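Local coordinates for protein N-terminal acetyltransferase B complex subunit MDM20 (Candida albicans, PDB 5K04) that probably serves as the non-catalytic auxiliary subunit of the NatB complex, which acetylates the N termini of proteins, at residues A[250-255]-A[280-285]; A[263-268]-A[290-295]; A[618-623]-A[674-679]; A[642-647]-A[693-698]. All coordinates share one frame; numbering follows the deposited sequence.

Interaction 1 (A[250-255]-A[280-285])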
# COMPACT_ATOMS: atom_id res chain seq x y z
N THR A 250 6.20 -18.40 20.91
CA THR A 250 6.20 -19.79 21.35
C THR A 250 6.79 -19.94 22.76
O THR A 250 6.36 -20.82 23.52
CB THR A 250 6.97 -20.66 20.35
OG1 THR A 250 6.44 -20.43 19.03
CG2 THR A 250 6.84 -22.15 20.70
N TRP A 251 7.75 -19.08 23.12
CA TRP A 251 8.29 -19.09 24.48
C TRP A 251 7.22 -18.68 25.49
O TRP A 251 7.11 -19.29 26.56
CB TRP A 251 9.49 -18.15 24.60
CG TRP A 251 10.84 -18.70 24.13
CD1 TRP A 251 11.56 -18.27 23.05
CD2 TRP A 251 11.63 -19.72 24.76
NE1 TRP A 251 12.74 -18.97 22.96
CE2 TRP A 251 12.80 -19.87 23.99
CE3 TRP A 251 11.45 -20.53 25.88
CZ2 TRP A 251 13.80 -20.79 24.32
CZ3 TRP A 251 12.43 -21.44 26.20
CH2 TRP A 251 13.59 -21.57 25.42
N LYS A 252 6.44 -17.66 25.15
CA LYS A 252 5.41 -17.18 26.07
C LYS A 252 4.35 -18.25 26.31
O LYS A 252 3.93 -18.47 27.46
CB LYS A 252 4.78 -15.90 25.52
CG LYS A 252 5.74 -14.71 25.50
CD LYS A 252 5.27 -13.60 24.55
CE LYS A 252 4.03 -12.88 25.06
NZ LYS A 252 3.58 -11.85 24.10
N LEU A 253 3.92 -18.93 25.25
CA LEU A 253 2.99 -20.04 25.41
C LEU A 253 3.60 -21.14 26.28
O LEU A 253 2.89 -21.77 27.08
CB LEU A 253 2.59 -20.59 24.04
CG LEU A 253 1.74 -19.67 23.14
CD1 LEU A 253 1.33 -20.42 21.87
CD2 LEU A 253 0.51 -19.13 23.82
N TRP A 254 4.92 -21.34 26.18
CA TRP A 254 5.58 -22.40 26.94
C TRP A 254 5.57 -22.11 28.44
O TRP A 254 5.38 -23.03 29.25
CB TRP A 254 7.01 -22.59 26.45
CG TRP A 254 7.78 -23.63 27.19
CD1 TRP A 254 7.70 -24.99 27.03
CD2 TRP A 254 8.78 -23.41 28.19
NE1 TRP A 254 8.57 -25.63 27.89
CE2 TRP A 254 9.25 -24.67 28.61
CE3 TRP A 254 9.32 -22.26 28.78
CZ2 TRP A 254 10.23 -24.81 29.58
CZ3 TRP A 254 10.28 -22.40 29.76
CH2 TRP A 254 10.73 -23.67 30.14
N ILE A 255 5.80 -20.85 28.84
CA ILE A 255 5.76 -20.53 30.27
C ILE A 255 4.32 -20.43 30.76
O ILE A 255 4.02 -20.79 31.91
CB ILE A 255 6.53 -19.24 30.60
CG1 ILE A 255 5.90 -18.01 29.93
CG2 ILE A 255 8.01 -19.38 30.25
CD1 ILE A 255 6.42 -16.69 30.43
N SER A 280 16.09 -13.43 27.48
CA SER A 280 16.28 -12.32 28.41
C SER A 280 14.98 -11.57 28.62
O SER A 280 14.64 -11.21 29.75
CB SER A 280 17.38 -11.41 27.89
OG SER A 280 18.62 -12.08 27.92
N LEU A 281 14.23 -11.34 27.55
CA LEU A 281 12.91 -10.72 27.68
C LEU A 281 11.93 -11.68 28.34
O LEU A 281 11.07 -11.25 29.11
CB LEU A 281 12.38 -10.30 26.30
CG LEU A 281 13.06 -9.09 25.66
CD1 LEU A 281 12.47 -8.79 24.30
CD2 LEU A 281 12.95 -7.86 26.56
N LEU A 282 12.06 -12.98 28.06
CA LEU A 282 11.13 -13.94 28.62
C LEU A 282 11.20 -13.95 30.14
O LEU A 282 10.18 -14.12 30.81
CB LEU A 282 11.42 -15.34 28.08
CG LEU A 282 10.37 -16.39 28.44
CD1 LEU A 282 9.06 -16.08 27.72
CD2 LEU A 282 10.88 -17.78 28.08
N LYS A 283 12.41 -13.76 30.69
CA LYS A 283 12.59 -13.74 32.14
C LYS A 283 11.77 -12.63 32.78
O LYS A 283 11.25 -12.80 33.89
CB LYS A 283 14.07 -13.59 32.48
CG LYS A 283 14.85 -14.87 32.31
CD LYS A 283 16.29 -14.72 32.74
CE LYS A 283 17.05 -16.04 32.63
NZ LYS A 283 16.66 -17.07 33.66
N ILE A 284 11.61 -11.51 32.07
CA ILE A 284 10.68 -10.47 32.49
C ILE A 284 9.25 -10.99 32.43
O ILE A 284 8.46 -10.80 33.36
CB ILE A 284 10.84 -9.21 31.63
CG1 ILE A 284 12.32 -8.81 31.53
CG2 ILE A 284 10.01 -8.08 32.21
CD1 ILE A 284 12.58 -7.64 30.63
N GLU A 285 8.91 -11.62 31.31
CA GLU A 285 7.57 -12.18 31.15
C GLU A 285 7.30 -13.27 32.18
O GLU A 285 6.15 -13.48 32.59
CB GLU A 285 7.41 -12.73 29.73
CG GLU A 285 6.01 -12.58 29.14
CD GLU A 285 5.75 -11.21 28.53
OE1 GLU A 285 6.67 -10.66 27.89
OE2 GLU A 285 4.62 -10.70 28.70
O HOH W 1 5.15 -9.54 25.15

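Interaction 2 (A[263-268]-A[290-295])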
# COMPACT_ATOMS: atom_id res chain seq x y z
N LYS A 263 3.83 -26.21 36.97
CA LYS A 263 5.28 -26.12 37.07
C LYS A 263 5.67 -24.95 37.95
O LYS A 263 5.02 -23.89 37.94
CB LYS A 263 5.91 -25.97 35.68
CG LYS A 263 5.60 -27.11 34.74
CD LYS A 263 6.47 -28.33 35.02
CE LYS A 263 6.25 -29.40 33.96
NZ LYS A 263 7.31 -30.45 34.02
N SER A 264 6.74 -25.13 38.72
CA SER A 264 7.24 -24.04 39.55
C SER A 264 8.00 -23.02 38.71
O SER A 264 8.43 -23.29 37.59
CB SER A 264 8.14 -24.57 40.66
OG SER A 264 9.29 -25.18 40.11
N PHE A 265 8.15 -21.81 39.27
CA PHE A 265 8.99 -20.80 38.65
C PHE A 265 10.39 -21.35 38.41
O PHE A 265 10.94 -21.24 37.31
CB PHE A 265 9.03 -19.54 39.52
CG PHE A 265 10.06 -18.53 39.08
CD1 PHE A 265 9.75 -17.58 38.13
CD2 PHE A 265 11.33 -18.53 39.63
CE1 PHE A 265 10.69 -16.64 37.73
CE2 PHE A 265 12.28 -17.60 39.23
CZ PHE A 265 11.96 -16.66 38.27
N GLU A 266 10.98 -21.96 39.45
CA GLU A 266 12.33 -22.50 39.35
C GLU A 266 12.44 -23.56 38.26
O GLU A 266 13.45 -23.63 37.55
CB GLU A 266 12.76 -23.09 40.71
CG GLU A 266 12.94 -22.06 41.83
CD GLU A 266 11.63 -21.52 42.39
OE1 GLU A 266 10.57 -22.13 42.14
OE2 GLU A 266 11.65 -20.47 43.08
N GLU A 267 11.42 -24.43 38.14
CA GLU A 267 11.44 -25.46 37.11
C GLU A 267 11.56 -24.83 35.72
O GLU A 267 12.31 -25.34 34.87
CB GLU A 267 10.16 -26.30 37.19
CG GLU A 267 10.40 -27.78 37.41
CD GLU A 267 9.11 -28.54 37.62
OE1 GLU A 267 8.84 -29.47 36.84
OE2 GLU A 267 8.37 -28.20 38.57
N LEU A 268 10.85 -23.73 35.48
CA LEU A 268 10.93 -23.08 34.17
C LEU A 268 12.26 -22.35 34.00
O LEU A 268 12.96 -22.56 33.00
CB LEU A 268 9.74 -22.11 34.01
CG LEU A 268 8.37 -22.80 33.94
CD1 LEU A 268 7.25 -21.81 33.67
CD2 LEU A 268 8.37 -23.89 32.87
N TYR A 290 4.46 -15.02 37.34
CA TYR A 290 4.50 -15.58 38.68
C TYR A 290 4.42 -14.50 39.74
O TYR A 290 4.83 -14.73 40.89
CB TYR A 290 5.75 -16.45 38.87
CG TYR A 290 5.59 -17.85 38.27
CD1 TYR A 290 5.74 -18.06 36.90
CD2 TYR A 290 5.29 -18.95 39.07
CE1 TYR A 290 5.59 -19.33 36.34
CE2 TYR A 290 5.14 -20.22 38.53
CZ TYR A 290 5.29 -20.40 37.16
OH TYR A 290 5.14 -21.66 36.62
N SER A 291 3.92 -13.32 39.38
CA SER A 291 3.68 -12.22 40.32
C SER A 291 4.93 -11.90 41.15
O SER A 291 4.86 -11.65 42.35
CB SER A 291 2.48 -12.54 41.21
OG SER A 291 1.34 -12.81 40.40
N ARG A 292 6.08 -11.88 40.48
CA ARG A 292 7.37 -11.56 41.07
C ARG A 292 7.84 -10.17 40.62
O ARG A 292 7.23 -9.53 39.76
CB ARG A 292 8.41 -12.61 40.71
CG ARG A 292 8.11 -14.01 41.19
CD ARG A 292 9.02 -15.00 40.49
NE ARG A 292 10.42 -14.87 40.89
CZ ARG A 292 11.04 -15.69 41.74
NH1 ARG A 292 10.37 -16.71 42.28
NH2 ARG A 292 12.31 -15.50 42.06
N ASN A 293 8.95 -9.73 41.21
CA ASN A 293 9.48 -8.40 40.95
C ASN A 293 10.23 -8.34 39.62
O ASN A 293 11.11 -9.17 39.35
CB ASN A 293 10.40 -7.97 42.08
CG ASN A 293 11.29 -6.82 41.69
OD1 ASN A 293 12.49 -6.98 41.47
ND2 ASN A 293 10.69 -5.64 41.57
N ILE A 294 9.91 -7.33 38.81
CA ILE A 294 10.45 -7.15 37.47
C ILE A 294 11.93 -6.74 37.47
O ILE A 294 12.64 -7.00 36.50
CB ILE A 294 9.57 -6.10 36.76
CG1 ILE A 294 8.11 -6.53 36.80
CG2 ILE A 294 9.96 -5.90 35.32
CD1 ILE A 294 7.16 -5.55 36.12
N GLU A 295 12.41 -6.14 38.56
CA GLU A 295 13.59 -5.26 38.52
C GLU A 295 14.84 -5.96 37.99
O GLU A 295 15.49 -5.47 37.06
CB GLU A 295 13.86 -4.71 39.92
CG GLU A 295 13.40 -3.30 40.12
CD GLU A 295 14.06 -2.66 41.31
OE1 GLU A 295 13.69 -3.02 42.45
OE2 GLU A 295 14.97 -1.83 41.11

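Interaction 3 (A[618-623]-A[674-679])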
# COMPACT_ATOMS: atom_id res chain seq x y z
N PHE A 618 -19.67 24.03 -9.34
CA PHE A 618 -21.01 23.49 -9.48
C PHE A 618 -21.88 24.38 -10.37
O PHE A 618 -22.56 23.90 -11.28
CB PHE A 618 -21.65 23.30 -8.10
CG PHE A 618 -23.09 22.82 -8.15
CD1 PHE A 618 -23.38 21.47 -8.32
CD2 PHE A 618 -24.14 23.72 -8.06
CE1 PHE A 618 -24.70 21.02 -8.37
CE2 PHE A 618 -25.46 23.29 -8.11
CZ PHE A 618 -25.74 21.93 -8.27
N ASN A 619 -21.86 25.69 -10.12
CA ASN A 619 -22.63 26.62 -10.93
C ASN A 619 -22.17 26.60 -12.38
O ASN A 619 -22.98 26.73 -13.31
CB ASN A 619 -22.53 28.03 -10.35
CG ASN A 619 -23.29 28.17 -9.04
OD1 ASN A 619 -23.44 27.21 -8.29
ND2 ASN A 619 -23.80 29.37 -8.77
N LEU A 620 -20.85 26.45 -12.58
CA LEU A 620 -20.29 26.47 -13.93
C LEU A 620 -20.75 25.26 -14.73
O LEU A 620 -21.12 25.39 -15.91
CB LEU A 620 -18.77 26.51 -13.85
CG LEU A 620 -18.00 26.41 -15.18
CD1 LEU A 620 -18.38 27.58 -16.10
CD2 LEU A 620 -16.49 26.34 -14.95
N LEU A 621 -20.76 24.09 -14.10
CA LEU A 621 -21.10 22.86 -14.79
C LEU A 621 -22.60 22.77 -15.04
O LEU A 621 -23.03 22.30 -16.10
CB LEU A 621 -20.60 21.66 -13.98
CG LEU A 621 -19.09 21.70 -13.72
CD1 LEU A 621 -18.69 20.71 -12.64
CD2 LEU A 621 -18.32 21.42 -15.00
N LYS A 622 -23.41 23.22 -14.07
CA LYS A 622 -24.86 23.20 -14.22
C LYS A 622 -25.31 24.06 -15.40
O LYS A 622 -26.19 23.68 -16.17
CB LYS A 622 -25.52 23.67 -12.92
CG LYS A 622 -26.23 22.56 -12.14
CD LYS A 622 -27.24 23.12 -11.14
CE LYS A 622 -28.68 22.80 -11.51
NZ LYS A 622 -29.16 21.50 -10.98
N ILE A 623 -24.67 25.22 -15.56
CA ILE A 623 -25.01 26.17 -16.61
C ILE A 623 -24.56 25.69 -17.99
O ILE A 623 -25.22 25.97 -18.99
CB ILE A 623 -24.37 27.52 -16.24
CG1 ILE A 623 -25.25 28.30 -15.28
CG2 ILE A 623 -24.02 28.32 -17.43
CD1 ILE A 623 -24.44 29.34 -14.57
N LYS A 674 -8.82 27.51 -16.63
CA LYS A 674 -8.64 26.71 -17.84
C LYS A 674 -9.93 25.98 -18.21
O LYS A 674 -10.29 25.89 -19.39
CB LYS A 674 -7.50 25.70 -17.65
CG LYS A 674 -6.12 26.29 -17.40
CD LYS A 674 -5.62 27.08 -18.59
CE LYS A 674 -4.19 27.53 -18.36
NZ LYS A 674 -3.67 28.29 -19.53
N ILE A 675 -10.64 25.47 -17.20
CA ILE A 675 -11.90 24.76 -17.44
C ILE A 675 -13.00 25.73 -17.88
O ILE A 675 -13.81 25.41 -18.76
CB ILE A 675 -12.27 23.97 -16.17
CG1 ILE A 675 -11.26 22.84 -15.95
CG2 ILE A 675 -13.69 23.40 -16.23
CD1 ILE A 675 -11.41 22.15 -14.60
N VAL A 676 -13.02 26.94 -17.30
CA VAL A 676 -13.92 27.98 -17.80
C VAL A 676 -13.71 28.19 -19.30
O VAL A 676 -14.67 28.27 -20.08
CB VAL A 676 -13.71 29.29 -17.01
CG1 VAL A 676 -14.33 30.47 -17.76
CG2 VAL A 676 -14.29 29.19 -15.60
N LYS A 677 -12.45 28.27 -19.72
CA LYS A 677 -12.16 28.52 -21.13
C LYS A 677 -12.54 27.32 -21.99
O LYS A 677 -13.06 27.48 -23.10
CB LYS A 677 -10.68 28.88 -21.31
CG LYS A 677 -10.34 30.21 -20.66
CD LYS A 677 -8.88 30.59 -20.77
CE LYS A 677 -8.67 31.99 -20.22
NZ LYS A 677 -7.25 32.43 -20.31
N LEU A 678 -12.30 26.10 -21.49
CA LEU A 678 -12.67 24.91 -22.24
C LEU A 678 -14.18 24.88 -22.47
O LEU A 678 -14.65 24.66 -23.60
CB LEU A 678 -12.19 23.67 -21.49
CG LEU A 678 -12.29 22.28 -22.11
CD1 LEU A 678 -11.34 21.34 -21.42
CD2 LEU A 678 -13.68 21.74 -21.97
N LEU A 679 -14.96 25.11 -21.41
CA LEU A 679 -16.41 25.09 -21.54
C LEU A 679 -16.93 26.23 -22.39
O LEU A 679 -17.91 26.07 -23.13
CB LEU A 679 -17.05 25.12 -20.15
CG LEU A 679 -16.83 23.81 -19.38
CD1 LEU A 679 -17.23 23.95 -17.93
CD2 LEU A 679 -17.62 22.68 -20.04

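Interaction 4 (A[642-647]-A[693-698])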
# COMPACT_ATOMS: atom_id res chain seq x y z
N LYS A 642 -20.49 37.71 -9.66
CA LYS A 642 -20.16 38.53 -8.50
C LYS A 642 -18.80 38.15 -7.91
O LYS A 642 -18.12 39.01 -7.34
CB LYS A 642 -21.25 38.39 -7.44
CG LYS A 642 -22.07 39.64 -7.19
CD LYS A 642 -23.06 39.96 -8.32
CE LYS A 642 -23.82 41.27 -8.04
NZ LYS A 642 -24.68 41.72 -9.18
N ASN A 643 -18.38 36.89 -8.06
CA ASN A 643 -17.25 36.35 -7.32
C ASN A 643 -16.03 36.01 -8.18
O ASN A 643 -14.97 35.73 -7.62
CB ASN A 643 -17.70 35.11 -6.54
CG ASN A 643 -18.60 35.46 -5.34
OD1 ASN A 643 -18.22 36.23 -4.46
ND2 ASN A 643 -19.81 34.91 -5.34
N LEU A 644 -16.15 36.02 -9.51
CA LEU A 644 -14.99 35.89 -10.38
C LEU A 644 -14.31 37.26 -10.49
O LEU A 644 -14.36 37.95 -11.51
CB LEU A 644 -15.39 35.33 -11.74
CG LEU A 644 -15.60 33.82 -11.79
CD1 LEU A 644 -15.64 33.33 -13.24
CD2 LEU A 644 -14.50 33.14 -11.03
N LYS A 645 -13.71 37.65 -9.38
CA LYS A 645 -13.04 38.93 -9.20
C LYS A 645 -11.96 38.72 -8.16
O LYS A 645 -12.19 38.05 -7.15
CB LYS A 645 -14.01 40.01 -8.70
CG LYS A 645 -15.15 40.39 -9.63
CD LYS A 645 -15.98 41.49 -9.00
CE LYS A 645 -17.10 41.96 -9.93
NZ LYS A 645 -18.10 42.83 -9.21
N THR A 646 -10.78 39.32 -8.38
CA THR A 646 -9.69 39.15 -7.42
C THR A 646 -10.08 39.65 -6.04
O THR A 646 -9.67 39.07 -5.03
CB THR A 646 -8.42 39.86 -7.89
OG1 THR A 646 -8.66 41.27 -7.96
CG2 THR A 646 -8.07 39.36 -9.25
N ASP A 647 -10.87 40.73 -5.97
CA ASP A 647 -11.33 41.24 -4.68
C ASP A 647 -12.09 40.19 -3.89
O ASP A 647 -12.10 40.23 -2.66
CB ASP A 647 -12.18 42.48 -4.88
CG ASP A 647 -11.34 43.72 -5.18
OD1 ASP A 647 -10.17 43.75 -4.75
OD2 ASP A 647 -11.86 44.65 -5.83
N ASN A 693 -14.21 36.89 -20.08
CA ASN A 693 -13.77 38.28 -19.96
C ASN A 693 -13.38 38.62 -18.53
O ASN A 693 -12.40 39.33 -18.29
CB ASN A 693 -14.86 39.24 -20.45
CG ASN A 693 -14.89 39.36 -21.96
OD1 ASN A 693 -13.87 39.19 -22.65
ND2 ASN A 693 -16.08 39.67 -22.50
N LEU A 694 -14.16 38.12 -17.56
CA LEU A 694 -13.91 38.45 -16.16
C LEU A 694 -12.58 37.89 -15.66
O LEU A 694 -11.93 38.51 -14.81
CB LEU A 694 -15.05 37.92 -15.29
CG LEU A 694 -16.33 38.75 -15.24
CD1 LEU A 694 -17.32 38.12 -14.29
CD2 LEU A 694 -15.99 40.16 -14.80
N VAL A 695 -12.17 36.72 -16.16
CA VAL A 695 -10.93 36.10 -15.71
C VAL A 695 -9.70 36.70 -16.36
O VAL A 695 -8.59 36.50 -15.85
CB VAL A 695 -10.94 34.58 -15.95
CG1 VAL A 695 -12.17 33.92 -15.30
CG2 VAL A 695 -10.88 34.27 -17.43
N LYS A 696 -9.87 37.47 -17.44
CA LYS A 696 -8.76 38.08 -18.16
C LYS A 696 -7.78 38.87 -17.28
O LYS A 696 -6.56 38.70 -17.46
CB LYS A 696 -9.31 38.97 -19.29
CG LYS A 696 -9.38 38.27 -20.64
CD LYS A 696 -8.03 37.64 -20.96
CE LYS A 696 -8.03 36.90 -22.30
NZ LYS A 696 -6.71 36.25 -22.57
N PRO A 697 -8.21 39.74 -16.36
CA PRO A 697 -7.24 40.55 -15.61
C PRO A 697 -6.64 39.86 -14.38
O PRO A 697 -5.84 40.50 -13.68
CB PRO A 697 -8.07 41.77 -15.19
CG PRO A 697 -9.44 41.22 -15.01
CD PRO A 697 -9.60 40.17 -16.08
N PHE A 698 -6.99 38.60 -14.12
CA PHE A 698 -6.53 37.93 -12.90
C PHE A 698 -5.01 37.93 -12.83
O PHE A 698 -4.42 38.22 -11.78
CB PHE A 698 -7.05 36.49 -12.85
CG PHE A 698 -8.51 36.37 -12.46
CD1 PHE A 698 -9.28 37.50 -12.22
CD2 PHE A 698 -9.10 35.14 -12.35
CE1 PHE A 698 -10.60 37.38 -11.85
CE2 PHE A 698 -10.42 35.02 -11.98
CZ PHE A 698 -11.17 36.14 -11.74
O HOH W 2 -12.85 40.14 -12.81

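Interaction 1 (A[250-255]-A[280-285])
Leu282 holds CG anti to its own backbone N (chi1 -171°), extending the side chain from helix 277-289 toward Trp251 and Ile255 on helix 248-260. Ile255 answers with CG1 set between its backbone N and carbonyl carbon (chi1 64°); from there the chain is extended, and its CD1 methyl comes alongside the leucine. Both methyls of Leu282 touch Trp251 CB, and both reach Ile255. Leu282 CD2 is the nearer to the indole, lying against its benzo part 3.6 Å from Trp251 CE3, while Leu282 CD1 meets Ile255 CD1 at 3.8 Å. The leucine crosses Trp251 at about a right angle, whereas it and Ile255 slide past each other in opposite directions. Beyond this apolar patch, Ile255 CD1 reaches the backbone O of Glu285 at 3.9 Å.

The margin of the contact is polar. Lys252 NZ gives a hydrogen bond to a water 3.0 Å away, and that water makes a weak one to Glu285 OE1, so lysine and carboxylate are linked through solvent without a direct salt bridge. The stronger partner of Glu285 OE1 is the Tyr318 hydroxyl, with which it is hydrogen-bonded. Behind Trp251, Phe241 meets the indole ring with steeply inclined planes, and Leu240 of helix 229-242 also packs on it.

The two helices run in roughly the same direction, crossing at -36°, with their axes 10.4 Å apart at closest approach. Similarly directed helices packed through apolar side chains are consistent with the layered alpha-helical array expected of a TPR-clan protein.

Interaction 2 (A[263-268]-A[290-295])
One face of the Phe265 ring carries the guanidinium of Arg292, while the ring's edge is turned to the face of Tyr290. The guanidinium lies almost flat on the phenyl group, the planes only 4° apart and CZ of Arg292 3.6 Å from the centroid of the Phe265 ring, which makes a stacked cation-pi pair. Arg292 CD sits over the same ring as a CH-pi donor, so the arginine chain follows the phenyl surface before its charged end. Toward Tyr290 the geometry is edge-to-face: the two ring planes stand at 72°, and Phe265 CB is 4.0 Å from the Tyr290 centroid, over the face. Phe265 chi1 (170°) sets CG anti to the backbone N, which carries CG toward the 290-295 segment.

At the edge of the Tyr290 ring, in its plane, lies Lys263 O. The phenol OH donates to this carbonyl oxygen over 2.6 Å, approaching from above the carbonyl plane. Tyr290 and Arg292 flank Ser291, the C-prime residue of the Schellman motif that ends helix 277-289, with Arg292 N bonded back to Asp287 O. Across from it, helix 265-269 starts with a capping box: Ser264 OG accepts from Glu267 N at 3.0 Å, and Ser264 N gives a weak bond back to Glu267 OE2.

Leu268 CD1 lies 3.6 Å from Tyr290 OH, its side chain crossing the tyrosine at about a right angle; the leucine also packs on Trp254 and Ile255. Lys259 adds a cation-pi contact to Tyr290. Glu266 OE2 stays 4.1 Å from Arg292 NH1, beyond salt-bridge range, where it would probably still favour the positive charge.

Interaction 3 (A[618-623]-A[674-679])
Leu620 meets Val676 and Leu679 through the branched end of its side chain. Its CD2 methyl touches Val676 CG2 at 3.7 Å, the two side chains crossing at about a right angle, and its CG approaches Leu679 CD1 to 3.8 Å. A chi1 of 175°, anti to the backbone N, carries CG of Leu620 toward helix 661-682. Leu679 CD1 is shared: Leu621 CD2 reaches the same methyl at 4.0 Å, so one carbon of helix 661-682 packs on two successive leucines. Ile675 CG2 adds a looser touch on Leu620 CD2 at 4.3 Å.

All five side chains are apolar and buried, and no hydrogen bond joins the segments. Helices 608-625 and 661-682 run nearly parallel here, 9° apart in direction with axes 11.2 Å from each other, a pairing of like-directed helices within the alpha-helical array of this subunit. At that spacing the side-chain ends do the touching while the backbones stay well separated.

Outside the pair, helix 571-584 packs against both partners, Val584 and Ile583 on Leu621 and Val580 on Ile675. Leu679 also rests on Thr624 and Lys625, further along helix 608-625. The flank of that helix bearing Asn619 and Ile623 faces helix 630-643, where Asn619 ND2 donates to Leu636 O and Ile623 packs on Leu636 and Tyr637.

Interaction 4 (A[642-647]-A[693-698])
Phe698 directs an edge of its ring at the backbone of Leu644, with CZ 3.6 Å from Leu644 C and that carbon close to the ring plane. CG of the phenylalanine is beside its backbone N (chi1 -76°), and the ring is turned so that CD1 almost eclipses CA (chi2 2°). One ring face is covered from within the same segment, where Val695 CA lies over the ring centre; Val695 and Phe698 are the first and last residues of a type I beta turn. Thr646 and Phe698 slide past each other in opposite directions, Thr646 CG2 reaching Phe698 CD1 at 3.7 Å. Leu644 and Val695 instead lie side by side, pointing the same way, their CD1 and CG1 methyls 4.1 Å apart. Leu694 packs on the carbonyl, its CB 3.8 Å from Leu644 O.

The bend that presents Leu644 is an inverse gamma turn centred on that residue, between helices 630-643 and 646-649. Its weak bond, from Lys645 N to Asn643 O, spans 2.9 Å. Phe672 of helix 661-682 packs on Leu644, and Ile673 of the same helix on both Val695 and Phe698; Thr646 OG1 makes a weak hydrogen bond to Glu701.

No direct hydrogen bond crosses the contact. A single water instead donates to Leu644 O at 3.0 Å and to Leu694 O at 2.7 Å, using both of its protons on backbone carbonyls. Two acceptors that could not pair with each other are thereby joined, and the polar link between the segments runs through solvent beside a contact made largely of carbon atoms packed on one another and on the Leu644 peptide.

How the interactions relate
The four contacts form two pairs on opposite sides of the chain's centre. Interactions 1 and 2 have centres about 11 Å apart and touch directly: Trp254 CH2 lies 3.6 Å from Leu268 CD2, and Ile284 CG2 lies 3.8 Å from Ile294 CG2. Their segments alternate along the chain, helix 277-289 leading from one contact into the other. Interactions 3 and 4 also alternate, with centres about 14 Å apart, and meet where Lys677 CE approaches Val695 CG2 at 4.2 Å. Between the pairs the nearest atoms of interactions 1 and 3 are about 54 Å apart. No other protein chain of the assembly touches any of these segments.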